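Hemolysin-related protein (Vibrio cholerae serotype O1, PDB 6MLT) is a secreted, metal-binding protein of the biofilm matrix that probably binds carbohydrate through its beta-prism lectin domain and helps biofilms adhere. Local coordinates at residues S225-D230 with Q277-F282; P235-S240 with A254-D259; A577-D582 with N601-A606. All blocks are in the same frame, centred on the assembly; numbering follows the deposited sequence.

All three contacts are buried near the centre of the folded chain, in the part built as a beta-propeller. Contacts 1 and 2 share a four-stranded blade and its sodium ion: contact 1 joins the first strand of that blade, 224-227, to strand 277-279 of the next blade through side chains, whereas contact 2 zips its second and third strands together by backbone hydrogen bonds. Contact 3 uses no regular strand. It pairs two loops that follow the last strand, 553-559, through aromatic rings and a single backbone bond. It touches contact 1, where Arg-604 meets Gln-277 and Asn-601 meets Asn-228, but lies clear of contact 2.

Contact 1 of 3, residues S225-D230 with Q277-F282. With NA (sodium ion), chain G.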
# COMPACT_ATOMS: atom_id res chain seq x y z
N SER A 225 -6.11 7.02 0.78
CA SER A 225 -5.15 5.98 0.48
C SER A 225 -3.91 6.64 -0.08
O SER A 225 -3.99 7.67 -0.75
CB SER A 225 -5.70 4.98 -0.56
OG SER A 225 -6.93 4.41 -0.16
N VAL A 226 -2.75 6.05 0.17
CA VAL A 226 -1.50 6.49 -0.44
C VAL A 226 -1.02 5.37 -1.34
O VAL A 226 -1.15 4.18 -1.01
CB VAL A 226 -0.45 6.87 0.62
CG1 VAL A 226 -0.11 5.69 1.52
CG2 VAL A 226 0.80 7.42 -0.04
N ALA A 227 -0.49 5.74 -2.50
CA ALA A 227 -0.04 4.77 -3.49
C ALA A 227 0.79 5.51 -4.53
O ALA A 227 0.78 6.74 -4.61
CB ALA A 227 -1.21 4.05 -4.15
N ASN A 228 1.50 4.73 -5.34
CA ASN A 228 2.22 5.26 -6.48
C ASN A 228 1.37 5.03 -7.73
O ASN A 228 1.12 3.89 -8.11
CB ASN A 228 3.59 4.61 -6.63
CG ASN A 228 4.48 5.35 -7.61
OD1 ASN A 228 4.15 6.45 -8.06
ND2 ASN A 228 5.61 4.75 -7.95
N LEU A 229 0.93 6.13 -8.35
CA LEU A 229 0.02 6.06 -9.48
C LEU A 229 0.59 6.74 -10.72
O LEU A 229 -0.17 7.06 -11.64
CB LEU A 229 -1.32 6.69 -9.11
CG LEU A 229 -2.05 6.00 -7.96
CD1 LEU A 229 -3.21 6.85 -7.48
CD2 LEU A 229 -2.55 4.62 -8.39
N ASP A 230 1.90 6.96 -10.78
CA ASP A 230 2.52 7.55 -11.96
C ASP A 230 3.95 7.01 -12.07
O ASP A 230 4.25 5.94 -11.55
CB ASP A 230 2.46 9.09 -11.88
CG ASP A 230 3.19 9.65 -10.69
OD1 ASP A 230 4.01 8.93 -10.09
OD2 ASP A 230 2.94 10.82 -10.34
N GLN A 277 -11.70 4.10 -0.36
CA GLN A 277 -11.28 3.37 -1.54
C GLN A 277 -10.31 2.28 -1.14
O GLN A 277 -9.71 2.31 -0.06
CB GLN A 277 -10.56 4.27 -2.57
CG GLN A 277 -10.83 5.74 -2.45
CD GLN A 277 -10.17 6.40 -1.23
OE1 GLN A 277 -9.17 5.92 -0.70
NE2 GLN A 277 -10.75 7.49 -0.78
N ALA A 278 -10.16 1.31 -2.04
CA ALA A 278 -9.04 0.38 -2.04
C ALA A 278 -8.22 0.64 -3.30
O ALA A 278 -8.77 0.97 -4.35
CB ALA A 278 -9.52 -1.08 -2.00
N VAL A 279 -6.90 0.54 -3.17
CA VAL A 279 -5.98 0.82 -4.26
C VAL A 279 -5.02 -0.36 -4.37
O VAL A 279 -4.35 -0.71 -3.40
CB VAL A 279 -5.19 2.13 -4.01
CG1 VAL A 279 -4.28 2.44 -5.20
CG2 VAL A 279 -6.16 3.28 -3.73
N SER A 280 -4.97 -0.98 -5.54
CA SER A 280 -4.19 -2.21 -5.64
C SER A 280 -3.97 -2.58 -7.10
O SER A 280 -4.36 -1.85 -8.02
CB SER A 280 -4.90 -3.35 -4.90
OG SER A 280 -3.98 -4.37 -4.59
N SER A 281 -3.30 -3.71 -7.30
CA SER A 281 -3.08 -4.29 -8.63
C SER A 281 -4.36 -5.01 -9.04
O SER A 281 -4.52 -6.22 -8.85
CB SER A 281 -1.89 -5.24 -8.61
OG SER A 281 -0.70 -4.57 -8.21
N PHE A 282 -5.29 -4.23 -9.60
CA PHE A 282 -6.60 -4.74 -10.01
C PHE A 282 -6.69 -5.03 -11.50
O PHE A 282 -7.53 -5.83 -11.91
CB PHE A 282 -7.69 -3.71 -9.70
CG PHE A 282 -7.98 -3.52 -8.23
CD1 PHE A 282 -8.46 -4.57 -7.47
CD2 PHE A 282 -7.86 -2.27 -7.65
CE1 PHE A 282 -8.77 -4.38 -6.13
CE2 PHE A 282 -8.17 -2.08 -6.31
CZ PHE A 282 -8.63 -3.14 -5.56
NA NA G . 4.44 8.81 -7.87
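Ser-225 and Gln-277 meet through their polar ends: OG of Ser-225 donates a 2.8 Å hydrogen bond to OE1 of Gln-277, arriving nearly along the C=O axis. CG of Gln-277 lies off a staggered position (chi1 -21°) and the chain bends at chi2; OE1 faces Ser-225 while NE2 is hydrogen-bonded to OG of Ser-240. Next to this bond Val-279 packs with both methyls. CG1, anti to the backbone N (chi1 -178°), packs on CB of Ala-227 at 3.6 Å and more loosely on CD2 of Leu-229, at 4.2 Å. CG2 rests against CB of Ser-225, also at 3.6 Å. Further along, Asn-228 OD1 (2.4 Å) and Asp-230 OD1 (2.3 Å) bind the sodium ion together with Asp-232, Lys-234 and Glu-236. Strands 225-227 and 277-279 run almost parallel, 16° apart, but their axes lie 7.7 Å from each other, too far for backbone pairing; each is the first strand of its own propeller blade, hydrogen-bonded to 236-241 and 443-448 respectively, with the loop at Phe-603 bonded to the backbone of Val-279.

Contact 2 of 3, residues P235-S240 with A254-D259. With NA (sodium ion), chain G.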
# COMPACT_ATOMS: atom_id res chain seq x y z
N PRO A 235 4.91 9.74 -3.49
CA PRO A 235 3.57 9.23 -3.17
C PRO A 235 2.48 10.10 -3.76
O PRO A 235 2.62 11.32 -3.89
CB PRO A 235 3.53 9.28 -1.64
CG PRO A 235 4.43 10.43 -1.29
CD PRO A 235 5.53 10.42 -2.33
N GLU A 236 1.39 9.45 -4.14
CA GLU A 236 0.14 10.10 -4.48
C GLU A 236 -0.90 9.74 -3.43
O GLU A 236 -0.79 8.72 -2.75
CB GLU A 236 -0.34 9.70 -5.88
CG GLU A 236 0.35 10.45 -7.03
CD GLU A 236 1.71 9.87 -7.40
OE1 GLU A 236 1.81 8.64 -7.59
OE2 GLU A 236 2.67 10.66 -7.52
N LEU A 237 -1.90 10.60 -3.31
CA LEU A 237 -2.92 10.50 -2.28
C LEU A 237 -4.28 10.43 -2.94
O LEU A 237 -4.61 11.29 -3.77
CB LEU A 237 -2.82 11.72 -1.35
CG LEU A 237 -3.54 11.73 -0.01
CD1 LEU A 237 -3.02 10.63 0.90
CD2 LEU A 237 -3.35 13.10 0.63
N VAL A 238 -5.06 9.41 -2.61
CA VAL A 238 -6.43 9.26 -3.10
C VAL A 238 -7.38 9.65 -1.97
O VAL A 238 -7.25 9.15 -0.85
CB VAL A 238 -6.71 7.81 -3.55
CG1 VAL A 238 -8.07 7.73 -4.22
CG2 VAL A 238 -5.62 7.33 -4.49
N VAL A 239 -8.34 10.53 -2.27
CA VAL A 239 -9.25 11.05 -1.26
C VAL A 239 -10.69 10.94 -1.76
O VAL A 239 -10.97 11.06 -2.95
CB VAL A 239 -8.92 12.51 -0.89
CG1 VAL A 239 -7.49 12.62 -0.38
CG2 VAL A 239 -9.14 13.44 -2.08
N SER A 240 -11.61 10.74 -0.81
CA SER A 240 -13.05 10.64 -1.08
C SER A 240 -13.80 11.69 -0.28
O SER A 240 -13.56 11.87 0.91
CB SER A 240 -13.58 9.25 -0.70
OG SER A 240 -13.13 8.24 -1.59
N ALA A 254 -10.71 11.97 -5.79
CA ALA A 254 -9.62 12.75 -6.35
C ALA A 254 -8.29 12.08 -6.02
O ALA A 254 -8.15 11.40 -5.00
CB ALA A 254 -9.63 14.19 -5.83
N VAL A 255 -7.33 12.28 -6.91
CA VAL A 255 -5.95 11.88 -6.68
C VAL A 255 -5.12 13.15 -6.59
O VAL A 255 -5.12 13.97 -7.51
CB VAL A 255 -5.43 10.96 -7.80
CG1 VAL A 255 -3.96 10.63 -7.57
CG2 VAL A 255 -6.26 9.69 -7.87
N LEU A 256 -4.41 13.29 -5.48
CA LEU A 256 -3.58 14.45 -5.22
C LEU A 256 -2.11 14.04 -5.28
O LEU A 256 -1.75 12.92 -4.91
CB LEU A 256 -3.87 15.05 -3.85
CG LEU A 256 -5.35 15.32 -3.53
CD1 LEU A 256 -5.48 15.84 -2.12
CD2 LEU A 256 -5.94 16.29 -4.54
N GLU A 257 -1.28 14.96 -5.76
CA GLU A 257 0.16 14.82 -5.68
C GLU A 257 0.64 15.11 -4.26
O GLU A 257 -0.11 15.61 -3.42
CB GLU A 257 0.84 15.75 -6.68
CG GLU A 257 0.32 15.66 -8.11
CD GLU A 257 0.71 14.36 -8.81
OE1 GLU A 257 1.50 13.59 -8.23
OE2 GLU A 257 0.24 14.13 -9.95
N HIS A 258 1.91 14.82 -4.00
CA HIS A 258 2.45 14.96 -2.65
C HIS A 258 2.40 16.40 -2.15
O HIS A 258 2.42 16.62 -0.93
CB HIS A 258 3.90 14.46 -2.61
CG HIS A 258 4.86 15.36 -3.33
ND1 HIS A 258 4.98 15.38 -4.70
CD2 HIS A 258 5.73 16.28 -2.86
CE1 HIS A 258 5.90 16.27 -5.05
NE2 HIS A 258 6.36 16.84 -3.95
N ASP A 259 2.34 17.39 -3.05
CA ASP A 259 2.25 18.78 -2.65
C ASP A 259 0.82 19.30 -2.60
O ASP A 259 0.61 20.51 -2.46
CB ASP A 259 3.09 19.65 -3.59
CG ASP A 259 2.57 19.64 -5.02
OD1 ASP A 259 1.56 18.96 -5.28
OD2 ASP A 259 3.18 20.30 -5.88
NA NA G . 4.44 8.81 -7.87
O HOH W 1 3.25 13.13 -5.92
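Leu-237 and Leu-256 form a hydrogen-bonded antiparallel pair, and Val-239 with Ala-254 forms the next. Four backbone bonds result, of which Leu-256 N to Leu-237 O is the shortest at 2.6 Å and nearly straight, 174° at the hydrogen. Between these pairs Val-238 and Val-255 make a non-hydrogen-bonded pair whose CA atoms are 4.5 Å apart. CA-H groups of Val-238 and Val-255 supplement the ladder by approaching the carbonyl oxygens of Ala-254 and Leu-237.

Apolar packing is divided between the two faces. Val-239 sends CG2 to CB of Ala-254 (3.9 Å) and CG1 to CD1 of Leu-256, crossing the leucine at about a right angle; Leu-237 shares this face and reaches Phe-199 of the preceding blade. On the other face CG2 of Val-238 meets CG2 of Val-255 at 4.2 Å. The two strands are the second and third of a four-stranded antiparallel propeller blade, joined as a beta hairpin. In the sodium-binding loop leading into strand 236-241, ligands at every second position, Asn-228 to Glu-236 with Lys-234 giving its carbonyl, resemble those of an EF-hand-like loop.

Ionic and water-mediated contacts gather at the end where that loop enters. Both carboxylate oxygens of Glu-236 bind the sodium ion, OE2 at 2.6 Å, and OE1 also accepts the N-H of Leu-229. Its side chain lies beside that of Glu-257 and points the same way, with the carboxylate planes 73° apart; OE2 of Glu-236 comes within 3.2 Å of OE1 of Glu-257, two acceptors whose repulsion the cation probably eases. A bound water accepts the N-H of His-258 (2.9 Å) and lies in donating position toward Pro-235 O and Glu-257 OE1, though the acceptors around it outnumber its protons.

Contact 3 of 3, residues A577-D582 with N601-A606; sequences AFNFSD and NSFRSA
Phe-578 O accepts the backbone N-H of Arg-604 at 2.8 Å, the donor lying almost in line with the C=O bond (169°). The same oxygen also sits over one face of the Phe-603 ring. That face is shared with Asn-579, whose CB stands 3.9 Å from the ring centroid, 25° off the normal, in a CH-pi contact. Its CG, between the backbone N and carbonyl carbon (chi1 74°), stands off the ring's CD2-CE2 side; the amide slants beyond the rim, ND2 3.6 Å from CE2 of Phe-603. CB of Ala-577 packs loosely on the CE1-CZ side of the same ring.

A second group forms around the carbonyl oxygens of Ser-605 and Ala-606. Ser-605 O lies in the plane of the Phe-578 ring, at its edge, 3.6 Å from CE2; it approaches CE2 of Phe-580 obliquely. Ala-606 O meets the edge of the Phe-580 ring at CZ, also 3.6 Å away. The two rings also touch, CE2 of Phe-578 standing over the centre of the Phe-580 ring. The Arg-604 guanidinium finds its partners outside the two loops, NE on Gln-277 O and NH2 on Ser-224 O, tying the loop to inner propeller strands. With one hydrogen bond between them, the loops are joined mainly by a face of Phe-603 and by ring edges near carbonyl oxygens, whose charge the C-H rims probably offset in part.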
# COMPACT_ATOMS: atom_id res chain seq x y z
N ALA A 577 -7.27 1.77 8.28
CA ALA A 577 -6.37 2.25 7.22
C ALA A 577 -5.18 1.30 7.07
O ALA A 577 -4.01 1.68 7.18
CB ALA A 577 -5.91 3.67 7.53
N PHE A 578 -5.50 0.04 6.79
CA PHE A 578 -4.49 -1.01 6.72
C PHE A 578 -3.79 -1.00 5.37
O PHE A 578 -4.45 -0.96 4.32
CB PHE A 578 -5.13 -2.37 6.97
CG PHE A 578 -4.16 -3.50 6.81
CD1 PHE A 578 -3.27 -3.81 7.82
CD2 PHE A 578 -4.10 -4.22 5.63
CE1 PHE A 578 -2.37 -4.84 7.67
CE2 PHE A 578 -3.19 -5.25 5.47
CZ PHE A 578 -2.33 -5.56 6.49
N ASN A 579 -2.46 -1.07 5.38
CA ASN A 579 -1.69 -1.20 4.15
C ASN A 579 -0.33 -1.84 4.40
O ASN A 579 0.67 -1.46 3.79
CB ASN A 579 -1.51 0.17 3.48
CG ASN A 579 -0.51 1.05 4.20
OD1 ASN A 579 -0.37 0.99 5.41
ND2 ASN A 579 0.20 1.88 3.44
N PHE A 580 -0.29 -2.83 5.31
CA PHE A 580 0.89 -3.65 5.59
C PHE A 580 2.03 -2.91 6.28
O PHE A 580 2.57 -3.40 7.29
CB PHE A 580 1.46 -4.27 4.31
CG PHE A 580 0.66 -5.43 3.79
CD1 PHE A 580 0.70 -6.66 4.41
CD2 PHE A 580 -0.13 -5.28 2.66
CE1 PHE A 580 -0.04 -7.73 3.92
CE2 PHE A 580 -0.86 -6.34 2.16
CZ PHE A 580 -0.82 -7.56 2.79
N SER A 581 2.42 -1.76 5.75
CA SER A 581 3.74 -1.21 6.06
C SER A 581 3.87 -0.73 7.50
O SER A 581 5.01 -0.58 7.97
CB SER A 581 4.07 -0.07 5.11
OG SER A 581 4.01 -0.54 3.78
N ASP A 582 2.77 -0.49 8.20
CA ASP A 582 2.81 0.05 9.55
C ASP A 582 2.60 -1.02 10.62
O ASP A 582 2.36 -0.67 11.78
CB ASP A 582 1.77 1.16 9.72
CG ASP A 582 2.32 2.53 9.38
OD1 ASP A 582 3.51 2.78 9.69
OD2 ASP A 582 1.58 3.35 8.80
N ASN A 601 2.71 -1.42 -2.82
CA ASN A 601 1.93 -0.39 -3.51
C ASN A 601 0.44 -0.72 -3.51
O ASN A 601 -0.22 -0.71 -4.55
CB ASN A 601 2.45 -0.17 -4.93
CG ASN A 601 1.93 1.12 -5.54
OD1 ASN A 601 1.51 2.02 -4.81
ND2 ASN A 601 1.95 1.21 -6.86
N SER A 602 -0.09 -1.02 -2.33
CA SER A 602 -1.50 -1.30 -2.17
C SER A 602 -2.02 -0.61 -0.91
O SER A 602 -1.24 -0.19 -0.05
CB SER A 602 -1.79 -2.80 -2.09
OG SER A 602 -1.30 -3.34 -0.87
N PHE A 603 -3.34 -0.50 -0.82
CA PHE A 603 -3.99 0.09 0.34
C PHE A 603 -5.34 -0.60 0.51
O PHE A 603 -6.14 -0.65 -0.42
CB PHE A 603 -4.15 1.61 0.16
CG PHE A 603 -4.08 2.37 1.45
CD1 PHE A 603 -5.19 2.43 2.29
CD2 PHE A 603 -2.91 3.02 1.84
CE1 PHE A 603 -5.13 3.12 3.48
CE2 PHE A 603 -2.86 3.71 3.04
CZ PHE A 603 -3.96 3.76 3.85
N ARG A 604 -5.56 -1.13 1.71
CA ARG A 604 -6.72 -1.96 2.04
C ARG A 604 -6.80 -3.20 1.16
O ARG A 604 -7.88 -3.66 0.79
CB ARG A 604 -8.01 -1.13 2.00
CG ARG A 604 -8.27 -0.41 3.35
CD ARG A 604 -9.46 0.54 3.28
NE ARG A 604 -9.13 1.77 2.56
CZ ARG A 604 -8.78 2.92 3.13
NH1 ARG A 604 -8.71 3.04 4.45
NH2 ARG A 604 -8.51 3.97 2.37
N SER A 605 -5.63 -3.77 0.85
CA SER A 605 -5.53 -5.10 0.26
C SER A 605 -4.93 -6.08 1.27
O SER A 605 -3.97 -5.75 1.98
CB SER A 605 -4.66 -5.09 -1.00
OG SER A 605 -4.43 -6.42 -1.43
N ALA A 606 -5.49 -7.29 1.30
CA ALA A 606 -4.98 -8.36 2.14
C ALA A 606 -3.87 -9.17 1.48
O ALA A 606 -3.29 -10.05 2.12
CB ALA A 606 -6.12 -9.31 2.54